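Long-range contacts in terminal oxygenase component of carbazole (Janthinobacterium sp., PDB 7BUG), which catalyses, as the terminal oxygenase of carbazole 1,9a-dioxygenase, the angular dioxygenation of carbazole to an unstable cis-hydrodiol that becomes 2'-aminobiphenyl-2,3-diol: residues R26-S35 with E128-D139; S35-P43 with V55-Y63. All coordinates share one frame; numbering follows the deposited sequence.

Interaction 1 of 2, residues R26-S35 with E128-D139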
loop_
_atom_site.group_PDB
_atom_site.type_symbol
_atom_site.label_atom_id
_atom_site.label_comp_id
_atom_site.label_asym_id
_atom_site.label_seq_id
_atom_site.Cartn_x
_atom_site.Cartn_y
_atom_site.Cartn_z
ATOM N N ARG A 26 23.373 -11.727 8.242
ATOM C CA ARG A 26 24.043 -12.415 7.143
ATOM C C ARG A 26 25.142 -13.323 7.716
ATOM O O ARG A 26 25.568 -13.092 8.844
ATOM C CB ARG A 26 24.553 -11.413 6.110
ATOM C CG ARG A 26 25.002 -12.035 4.798
ATOM C CD ARG A 26 25.423 -10.935 3.826
ATOM N NE ARG A 26 25.742 -11.540 2.559
ATOM C CZ ARG A 26 24.822 -11.950 1.678
ATOM N NH1 ARG A 26 23.543 -11.610 1.829
ATOM N NH2 ARG A 26 25.221 -12.559 0.577
ATOM N N ASN A 27 25.552 -14.322 6.944
ATOM C CA ASN A 27 26.666 -15.236 7.264
ATOM C C ASN A 27 26.278 -16.173 8.414
ATOM O O ASN A 27 27.123 -16.506 9.252
ATOM C CB ASN A 27 27.940 -14.414 7.519
ATOM C CG ASN A 27 28.266 -13.542 6.338
ATOM O OD1 ASN A 27 28.332 -14.046 5.225
ATOM N ND2 ASN A 27 28.425 -12.239 6.523
ATOM N N HIS A 28 25.020 -16.665 8.438
ATOM C CA HIS A 28 24.572 -17.761 9.297
ATOM C C HIS A 28 23.745 -18.739 8.460
ATOM O O HIS A 28 23.258 -18.366 7.394
ATOM C CB HIS A 28 23.725 -17.278 10.488
ATOM C CG HIS A 28 24.397 -16.372 11.454
ATOM N ND1 HIS A 28 24.933 -16.841 12.616
ATOM C CD2 HIS A 28 24.601 -15.048 11.434
ATOM C CE1 HIS A 28 25.458 -15.788 13.260
ATOM N NE2 HIS A 28 25.257 -14.682 12.592
ATOM N N TRP A 29 23.634 -19.934 8.975
ATOM C CA TRP A 29 22.739 -20.991 8.512
ATOM C C TRP A 29 21.324 -20.701 9.005
ATOM O O TRP A 29 21.177 -20.388 10.181
ATOM C CB TRP A 29 23.194 -22.343 9.026
ATOM C CG TRP A 29 24.483 -22.848 8.470
ATOM C CD1 TRP A 29 25.704 -22.813 9.076
ATOM C CD2 TRP A 29 24.655 -23.549 7.230
ATOM N NE1 TRP A 29 26.637 -23.415 8.282
ATOM C CE2 TRP A 29 26.023 -23.917 7.179
ATOM C CE3 TRP A 29 23.818 -23.923 6.179
ATOM C CZ2 TRP A 29 26.558 -24.588 6.089
ATOM C CZ3 TRP A 29 24.333 -24.639 5.138
ATOM C CH2 TRP A 29 25.686 -24.963 5.091
ATOM N N TYR A 30 20.361 -20.926 8.112
ATOM C CA TYR A 30 18.926 -20.849 8.458
ATOM C C TYR A 30 18.154 -22.025 7.871
ATOM O O TYR A 30 18.315 -22.328 6.698
ATOM C CB TYR A 30 18.305 -19.578 7.864
ATOM C CG TYR A 30 18.834 -18.322 8.492
ATOM C CD1 TYR A 30 18.307 -17.839 9.668
ATOM C CD2 TYR A 30 19.880 -17.638 7.933
ATOM C CE1 TYR A 30 18.771 -16.660 10.240
ATOM C CE2 TYR A 30 20.399 -16.496 8.510
ATOM C CZ TYR A 30 19.830 -15.987 9.662
ATOM O OH TYR A 30 20.370 -14.851 10.185
ATOM N N PRO A 31 17.225 -22.597 8.630
ATOM C CA PRO A 31 16.308 -23.592 8.086
ATOM C C PRO A 31 15.181 -22.942 7.300
ATOM O O PRO A 31 14.720 -21.886 7.703
ATOM C CB PRO A 31 15.807 -24.339 9.308
ATOM C CG PRO A 31 15.751 -23.293 10.348
ATOM C CD PRO A 31 16.952 -22.389 10.068
ATOM N N VAL A 32 14.793 -23.546 6.180
ATOM C CA VAL A 32 13.751 -22.900 5.328
ATOM C C VAL A 32 12.641 -23.872 4.957
ATOM O O VAL A 32 11.585 -23.385 4.553
ATOM C CB VAL A 32 14.395 -22.312 4.074
ATOM C CG1 VAL A 32 15.338 -21.160 4.454
ATOM C CG2 VAL A 32 15.114 -23.334 3.259
ATOM N N MET A 33 12.879 -25.168 5.044
ATOM C CA MET A 33 11.850 -26.171 4.666
ATOM C C MET A 33 12.334 -27.531 5.147
ATOM O O MET A 33 13.446 -27.624 5.663
ATOM C CB MET A 33 11.616 -26.217 3.159
ATOM C CG MET A 33 12.750 -26.754 2.384
ATOM S SD MET A 33 12.406 -26.681 0.584
ATOM C CE MET A 33 12.599 -24.936 0.300
ATOM N N PHE A 34 11.463 -28.523 5.063
ATOM C CA PHE A 34 11.811 -29.921 5.429
ATOM C C PHE A 34 12.274 -30.664 4.184
ATOM O O PHE A 34 11.896 -30.360 3.073
ATOM C CB PHE A 34 10.642 -30.603 6.135
ATOM C CG PHE A 34 10.315 -29.967 7.457
ATOM C CD1 PHE A 34 11.115 -30.182 8.564
ATOM C CD2 PHE A 34 9.261 -29.081 7.558
ATOM C CE1 PHE A 34 10.823 -29.579 9.791
ATOM C CE2 PHE A 34 8.969 -28.495 8.781
ATOM C CZ PHE A 34 9.773 -28.693 9.871
ATOM N N SER A 35 13.232 -31.552 4.384
ATOM C CA SER A 35 13.827 -32.376 3.314
ATOM C C SER A 35 12.723 -33.021 2.463
ATOM O O SER A 35 12.870 -33.048 1.211
ATOM C CB SER A 35 14.685 -33.410 3.955
ATOM O OG SER A 35 15.825 -32.823 4.578
ATOM N N GLU A 128 21.356 -30.626 4.423
ATOM C CA GLU A 128 20.196 -31.224 5.117
ATOM C C GLU A 128 20.692 -31.891 6.382
ATOM O O GLU A 128 21.730 -32.550 6.320
ATOM C CB GLU A 128 19.578 -32.308 4.241
ATOM C CG GLU A 128 19.234 -31.825 2.894
ATOM C CD GLU A 128 18.435 -32.882 2.202
ATOM O OE1 GLU A 128 19.034 -33.640 1.410
ATOM O OE2 GLU A 128 17.259 -32.942 2.489
ATOM N N ALA A 129 20.032 -31.670 7.503
ATOM C CA ALA A 129 20.340 -32.335 8.767
ATOM C C ALA A 129 19.032 -32.541 9.507
ATOM O O ALA A 129 18.230 -31.606 9.553
ATOM C CB ALA A 129 21.272 -31.509 9.566
ATOM N N LYS A 130 18.797 -33.736 9.997
ATOM C CA LYS A 130 17.584 -34.059 10.801
ATOM C C LYS A 130 16.297 -33.794 10.002
ATOM O O LYS A 130 15.315 -33.364 10.602
ATOM C CB LYS A 130 17.623 -33.282 12.120
ATOM C CG LYS A 130 18.834 -33.569 12.988
ATOM C CD LYS A 130 19.001 -35.064 13.208
ATOM C CE LYS A 130 19.690 -35.423 14.499
ATOM N NZ LYS A 130 19.847 -36.892 14.624
ATOM N N GLY A 131 16.323 -34.026 8.691
ATOM C CA GLY A 131 15.179 -33.811 7.804
ATOM C C GLY A 131 14.833 -32.346 7.647
ATOM O O GLY A 131 13.760 -32.076 7.136
ATOM N N CYS A 132 15.773 -31.437 7.970
ATOM C CA CYS A 132 15.580 -29.968 7.794
ATOM C C CYS A 132 16.572 -29.446 6.769
ATOM O O CYS A 132 17.769 -29.857 6.779
ATOM C CB CYS A 132 15.759 -29.218 9.101
ATOM S SG CYS A 132 14.678 -29.836 10.421
ATOM N N VAL A 133 16.125 -28.507 5.934
ATOM C CA VAL A 133 16.983 -27.910 4.892
ATOM C C VAL A 133 17.507 -26.577 5.415
ATOM O O VAL A 133 16.680 -25.673 5.628
ATOM C CB VAL A 133 16.206 -27.713 3.583
ATOM C CG1 VAL A 133 17.018 -26.980 2.522
ATOM C CG2 VAL A 133 15.673 -29.035 3.060
ATOM N N PHE A 134 18.837 -26.464 5.510
ATOM C CA PHE A 134 19.495 -25.223 5.986
ATOM C C PHE A 134 20.236 -24.576 4.830
ATOM O O PHE A 134 20.980 -25.278 4.088
ATOM C CB PHE A 134 20.489 -25.576 7.089
ATOM C CG PHE A 134 19.897 -25.998 8.392
ATOM C CD1 PHE A 134 19.544 -27.312 8.667
ATOM C CD2 PHE A 134 19.657 -25.046 9.359
ATOM C CE1 PHE A 134 18.954 -27.646 9.888
ATOM C CE2 PHE A 134 19.151 -25.410 10.597
ATOM C CZ PHE A 134 18.827 -26.714 10.861
ATOM N N ILE A 135 20.089 -23.269 4.676
ATOM C CA ILE A 135 20.853 -22.468 3.694
ATOM C C ILE A 135 21.793 -21.556 4.468
ATOM O O ILE A 135 21.342 -20.949 5.437
ATOM C CB ILE A 135 19.886 -21.668 2.797
ATOM C CG1 ILE A 135 19.004 -22.629 2.006
ATOM C CG2 ILE A 135 20.627 -20.691 1.896
ATOM C CD1 ILE A 135 17.948 -21.958 1.201
ATOM N N TYR A 136 23.042 -21.501 4.045
ATOM C CA TYR A 136 24.013 -20.540 4.596
ATOM C C TYR A 136 23.863 -19.259 3.812
ATOM O O TYR A 136 24.322 -19.205 2.676
ATOM C CB TYR A 136 25.423 -21.093 4.499
ATOM C CG TYR A 136 26.409 -20.137 5.117
ATOM C CD1 TYR A 136 26.458 -19.968 6.483
ATOM C CD2 TYR A 136 27.268 -19.383 4.325
ATOM C CE1 TYR A 136 27.372 -19.106 7.059
ATOM C CE2 TYR A 136 28.202 -18.542 4.905
ATOM C CZ TYR A 136 28.256 -18.416 6.273
ATOM O OH TYR A 136 29.194 -17.568 6.805
ATOM N N LEU A 137 23.092 -18.303 4.335
ATOM C CA LEU A 137 22.871 -17.022 3.626
ATOM C C LEU A 137 24.059 -16.117 3.959
ATOM O O LEU A 137 23.978 -15.317 4.853
ATOM C CB LEU A 137 21.526 -16.419 3.995
ATOM C CG LEU A 137 20.895 -15.441 3.011
ATOM C CD1 LEU A 137 21.756 -14.218 2.730
ATOM C CD2 LEU A 137 20.530 -16.116 1.707
ATOM N N GLY A 138 25.131 -16.344 3.236
ATOM C CA GLY A 138 26.392 -15.644 3.481
ATOM C C GLY A 138 27.376 -15.925 2.392
ATOM O O GLY A 138 27.139 -16.742 1.507
ATOM N N ASP A 139 28.535 -15.334 2.573
ATOM C CA ASP A 139 29.594 -15.247 1.554
ATOM C C ASP A 139 30.797 -16.024 2.075
ATOM O O ASP A 139 30.951 -16.123 3.297
ATOM C CB ASP A 139 29.986 -13.791 1.360
ATOM C CG ASP A 139 28.760 -12.952 1.076
ATOM O OD1 ASP A 139 28.004 -13.345 0.113
ATOM O OD2 ASP A 139 28.520 -12.006 1.889
HETATM O O HOH W 1 30.137 -16.918 9.451
HETATM O O HOH W 2 29.478 -10.862 4.049
#

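Interaction 2 of 2, residues S35-P43 with V55-Y63. With CO3 (carbonate ion), chain M.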
loop_
_atom_site.group_PDB
_atom_site.type_symbol
_atom_site.label_atom_id
_atom_site.label_comp_id
_atom_site.label_asym_id
_atom_site.label_seq_id
_atom_site.Cartn_x
_atom_site.Cartn_y
_atom_site.Cartn_z
ATOM N N SER A 35 13.232 -31.552 4.384
ATOM C CA SER A 35 13.827 -32.376 3.314
ATOM C C SER A 35 12.723 -33.021 2.463
ATOM O O SER A 35 12.870 -33.048 1.211
ATOM C CB SER A 35 14.685 -33.410 3.955
ATOM O OG SER A 35 15.825 -32.823 4.578
ATOM N N LYS A 36 11.658 -33.485 3.107
ATOM C CA LYS A 36 10.591 -34.283 2.413
ATOM C C LYS A 36 9.786 -33.349 1.512
ATOM O O LYS A 36 9.006 -33.819 0.710
ATOM C CB LYS A 36 9.687 -34.950 3.443
ATOM C CG LYS A 36 8.865 -33.967 4.274
ATOM C CD LYS A 36 7.932 -34.590 5.303
ATOM C CE LYS A 36 8.466 -35.861 5.917
ATOM N NZ LYS A 36 7.509 -36.364 6.925
ATOM N N GLU A 37 9.961 -32.040 1.645
ATOM C CA GLU A 37 9.152 -31.075 0.863
ATOM C C GLU A 37 9.807 -30.750 -0.453
ATOM O O GLU A 37 9.230 -29.941 -1.219
ATOM C CB GLU A 37 8.933 -29.792 1.648
ATOM C CG GLU A 37 8.118 -30.028 2.892
ATOM C CD GLU A 37 7.849 -28.787 3.725
ATOM O OE1 GLU A 37 8.826 -28.070 4.091
ATOM O OE2 GLU A 37 6.640 -28.546 4.020
ATOM N N ILE A 38 11.042 -31.206 -0.677
ATOM C CA ILE A 38 11.766 -30.924 -1.942
ATOM C C ILE A 38 12.169 -32.274 -2.546
ATOM O O ILE A 38 12.978 -33.009 -1.959
ATOM C CB ILE A 38 12.926 -29.927 -1.830
ATOM C CG1 ILE A 38 13.700 -29.890 -3.146
ATOM C CG2 ILE A 38 13.813 -30.198 -0.641
ATOM C CD1 ILE A 38 14.296 -28.594 -3.423
ATOM N N ASN A 39 11.488 -32.606 -3.637
ATOM C CA ASN A 39 11.686 -33.862 -4.390
ATOM C C ASN A 39 12.764 -33.645 -5.443
ATOM O O ASN A 39 12.986 -32.526 -5.907
ATOM C CB ASN A 39 10.410 -34.322 -5.100
ATOM C CG ASN A 39 9.329 -34.854 -4.178
ATOM O OD1 ASN A 39 9.574 -35.719 -3.337
ATOM N ND2 ASN A 39 8.113 -34.368 -4.361
ATOM N N GLU A 40 13.338 -34.750 -5.891
ATOM C CA GLU A 40 14.271 -34.785 -7.029
ATOM C C GLU A 40 13.716 -33.952 -8.201
ATOM O O GLU A 40 12.617 -34.270 -8.747
ATOM C CB GLU A 40 14.495 -36.242 -7.437
ATOM C CG GLU A 40 15.511 -36.410 -8.539
ATOM C CD GLU A 40 16.945 -36.134 -8.135
ATOM O OE1 GLU A 40 17.240 -36.158 -6.896
ATOM O OE2 GLU A 40 17.773 -35.960 -9.049
ATOM N N GLY A 41 14.526 -33.032 -8.694
ATOM C CA GLY A 41 14.257 -32.232 -9.891
ATOM C C GLY A 41 12.998 -31.389 -9.795
ATOM O O GLY A 41 12.446 -31.061 -10.898
ATOM N N GLU A 42 12.538 -31.050 -8.582
ATOM C CA GLU A 42 11.371 -30.141 -8.391
ATOM C C GLU A 42 11.860 -28.860 -7.697
ATOM O O GLU A 42 11.725 -28.768 -6.491
ATOM C CB GLU A 42 10.285 -30.869 -7.612
ATOM C CG GLU A 42 9.771 -32.094 -8.394
ATOM C CD GLU A 42 8.827 -33.065 -7.695
ATOM O OE1 GLU A 42 8.055 -32.620 -6.820
ATOM O OE2 GLU A 42 8.853 -34.279 -8.045
ATOM N N PRO A 43 12.470 -27.895 -8.404
ATOM C CA PRO A 43 12.980 -26.677 -7.752
ATOM C C PRO A 43 11.866 -25.965 -6.982
ATOM O O PRO A 43 10.713 -25.969 -7.397
ATOM C CB PRO A 43 13.539 -25.805 -8.865
ATOM C CG PRO A 43 13.728 -26.745 -10.041
ATOM C CD PRO A 43 12.724 -27.856 -9.849
ATOM N N VAL A 55 15.897 -23.516 -4.758
ATOM C CA VAL A 55 16.537 -24.753 -4.231
ATOM C C VAL A 55 16.104 -25.894 -5.134
ATOM O O VAL A 55 14.928 -26.027 -5.445
ATOM C CB VAL A 55 16.199 -25.014 -2.766
ATOM C CG1 VAL A 55 16.880 -26.266 -2.285
ATOM C CG2 VAL A 55 16.564 -23.833 -1.890
ATOM N N ASN A 56 17.061 -26.749 -5.483
ATOM C CA ASN A 56 16.770 -27.951 -6.289
ATOM C C ASN A 56 17.455 -29.169 -5.669
ATOM O O ASN A 56 18.441 -28.989 -4.963
ATOM C CB ASN A 56 17.247 -27.800 -7.727
ATOM C CG ASN A 56 16.555 -28.748 -8.704
ATOM O OD1 ASN A 56 15.598 -29.431 -8.340
ATOM N ND2 ASN A 56 16.993 -28.754 -9.969
ATOM N N ARG A 57 16.876 -30.335 -5.886
ATOM C CA ARG A 57 17.501 -31.612 -5.474
ATOM C C ARG A 57 17.921 -32.321 -6.751
ATOM O O ARG A 57 17.032 -32.584 -7.602
ATOM C CB ARG A 57 16.552 -32.435 -4.593
ATOM C CG ARG A 57 17.237 -33.706 -4.098
ATOM C CD ARG A 57 16.231 -34.504 -3.321
ATOM N NE ARG A 57 15.671 -33.895 -2.121
ATOM C CZ ARG A 57 16.280 -33.800 -0.940
ATOM N NH1 ARG A 57 17.547 -34.137 -0.818
ATOM N NH2 ARG A 57 15.657 -33.274 0.099
ATOM N N ILE A 58 19.199 -32.645 -6.868
ATOM C CA ILE A 58 19.751 -33.231 -8.129
ATOM C C ILE A 58 20.590 -34.421 -7.649
ATOM O O ILE A 58 21.603 -34.194 -6.968
ATOM C CB ILE A 58 20.564 -32.239 -8.932
ATOM C CG1 ILE A 58 19.742 -30.988 -9.289
ATOM C CG2 ILE A 58 21.077 -32.892 -10.195
ATOM C CD1 ILE A 58 20.593 -29.851 -9.735
ATOM N N ASP A 59 20.180 -35.601 -8.082
ATOM C CA ASP A 59 20.804 -36.876 -7.631
ATOM C C ASP A 59 20.878 -36.894 -6.103
ATOM O O ASP A 59 21.921 -37.318 -5.582
ATOM C CB ASP A 59 22.163 -37.058 -8.272
ATOM C CG ASP A 59 22.120 -37.447 -9.748
ATOM O OD1 ASP A 59 21.120 -38.059 -10.182
ATOM O OD2 ASP A 59 23.072 -37.069 -10.426
ATOM N N GLY A 60 19.835 -36.378 -5.444
ATOM C CA GLY A 60 19.664 -36.423 -3.986
ATOM C C GLY A 60 20.330 -35.246 -3.277
ATOM O O GLY A 60 19.998 -35.043 -2.110
ATOM N N LYS A 61 21.152 -34.452 -3.964
ATOM C CA LYS A 61 21.968 -33.379 -3.343
ATOM C C LYS A 61 21.204 -32.061 -3.553
ATOM O O LYS A 61 20.733 -31.791 -4.692
ATOM C CB LYS A 61 23.395 -33.340 -3.858
ATOM C CG LYS A 61 24.256 -32.223 -3.294
ATOM C CD LYS A 61 25.701 -32.349 -3.602
ATOM C CE LYS A 61 26.485 -31.076 -3.312
ATOM N NZ LYS A 61 26.544 -30.809 -1.854
ATOM N N LEU A 62 21.226 -31.223 -2.523
ATOM C CA LEU A 62 20.565 -29.903 -2.648
ATOM C C LEU A 62 21.536 -28.833 -3.146
ATOM O O LEU A 62 22.747 -28.803 -2.844
ATOM C CB LEU A 62 19.965 -29.514 -1.300
ATOM C CG LEU A 62 18.839 -30.386 -0.786
ATOM C CD1 LEU A 62 18.305 -29.813 0.517
ATOM C CD2 LEU A 62 17.732 -30.545 -1.776
ATOM N N TYR A 63 20.981 -27.928 -3.972
ATOM C CA TYR A 63 21.736 -26.794 -4.520
ATOM C C TYR A 63 20.852 -25.547 -4.406
ATOM O O TYR A 63 19.607 -25.690 -4.472
ATOM C CB TYR A 63 22.050 -27.033 -5.993
ATOM C CG TYR A 63 22.944 -28.222 -6.258
ATOM C CD1 TYR A 63 22.407 -29.478 -6.400
ATOM C CD2 TYR A 63 24.298 -28.054 -6.299
ATOM C CE1 TYR A 63 23.213 -30.572 -6.636
ATOM C CE2 TYR A 63 25.134 -29.140 -6.578
ATOM C CZ TYR A 63 24.579 -30.389 -6.749
ATOM O OH TYR A 63 25.442 -31.445 -6.990
HETATM C C CO3 M . 27.558 -26.924 -0.777
HETATM O O1 CO3 M . 26.309 -26.702 -0.583
HETATM O O2 CO3 M . 28.436 -25.910 -0.839
HETATM O O3 CO3 M . 27.945 -28.152 -1.079
#

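Interaction 1 of 2, residues R26-S35 with E128-D139
Arg26 grips Asp139 side-on: NE donates to OD2 and NH2 to OD1, each at 2.9 Å, both carboxylate oxygens being met on their syn sides. The guanidinium and carboxylate planes stand 28° apart. With CG anti to the backbone N (chi1 -168°) and the chain extended to NE, the guanidinium reaches Asp139 edge-on. Both have further partners: Arg26 NH1 forms a salt bridge with Glu51 and a hydrogen bond with Gln377, and Asp139 OD1 a salt bridge with Lys122. Asn27 closes the same end, its OD1 accepting from Asp139 N at 3.0 Å while its own N donates to Leu137 O. One water links Asn27 ND2 to Asp139 OD2; another donates to both Asn27 O and Tyr136 OH.

Antiparallel backbone bonds run on from here. Tyr30 and Ile135 exchange two bonds, each 2.8 Å from N to O; Val32 N then donates to Val133 O, and Val133 N to Met33 O. Asp148 OD2 takes Trp29 N, Pro143 O takes Trp29 NE1, and Phe134 and Tyr136 pair through their backbones with strand 123-129. At the far end Ser35 N donates to Gly131 O from above the carbonyl plane, and Ser35 OG gives a short 2.5 Å bond to Glu128 OE2.

Tyr136 CB sits over the six-membered ring of Trp29, 3.6 Å from its centroid, and Pro31 CB lies over Phe134.

Strand 28-32 is outermost within this chain in the six-stranded antiparallel sheet, beside strand 132-137. Tyr30 and Pro31 join this edge of the Rieske-domain sheet to strand 281-288 of the seven-stranded sheet, while Val32, Met33 and Leu137 reach strand 44-48.

Interaction 2 of 2, residues S35-P43 with V55-Y63
Arg57 and Glu40 carry most of the polar contact, each reaching main-chain atoms of the opposite segment. Arg57 NE donates almost straight to Ile38 O (2.8 Å, 167°), with the acceptor in the guanidinium plane, and NH2 to Ser35 O at 3.0 Å. Ile38 N reaches Ser35 O from the opposite face of its plane. The bend at chi3 (-62°) turns the guanidinium edge toward these carbonyls, while NH1 binds Gly60 O and forms a salt bridge with Glu128. Were Arg57 replaced by an alanine, Ile38 O would probably lose its side-chain donor and Glu128 this cationic mate, leaving the 35-38 turn less firmly tied.

Glu40 clasps the 58-61 turn with both oxygens, using syn lone pairs: OE2 takes Asp59 N at 2.6 Å and OE1 takes Gly60 N at 3.0 Å. Between backbones, Gly41 N donates to Arg57 O.

The apolar contacts centre on Ile38: CD1 meets Val55 CG1 at 3.7 Å and CG2 meets Leu62 CD2. Within its own segment, Leu62 CD2 also lies over the Arg57 guanidinium.

Lys61 NZ binds a carbonate ion, probably from the crystallisation liquor. The type I' turn from Ile58 to Lys61 makes a tight beta-hairpin, here held against a connecting loop of the Rieske domain.

The two contacts lie about 14 Å apart between centres and share Ser35, where segment 26-35 runs on into the loop 35-43. Interaction 2 falls wholly within the chain between the two strands of interaction 1: strand 28-32 comes first, then the 35-43 loop and the hairpin of strands 51-58 and 61-66, and finally strand 132-137. Strand 61-66 lies next to strand 123-129 in the six-stranded antiparallel sheet they share. Val133 packs on Leu62 and Ile135 on Val55, joining the apolar sides of the two contacts. Interaction 1 thus brings together in one sheet the chain on either side of the part that carries the cluster ligands Cys69, His71, Cys90 and His93.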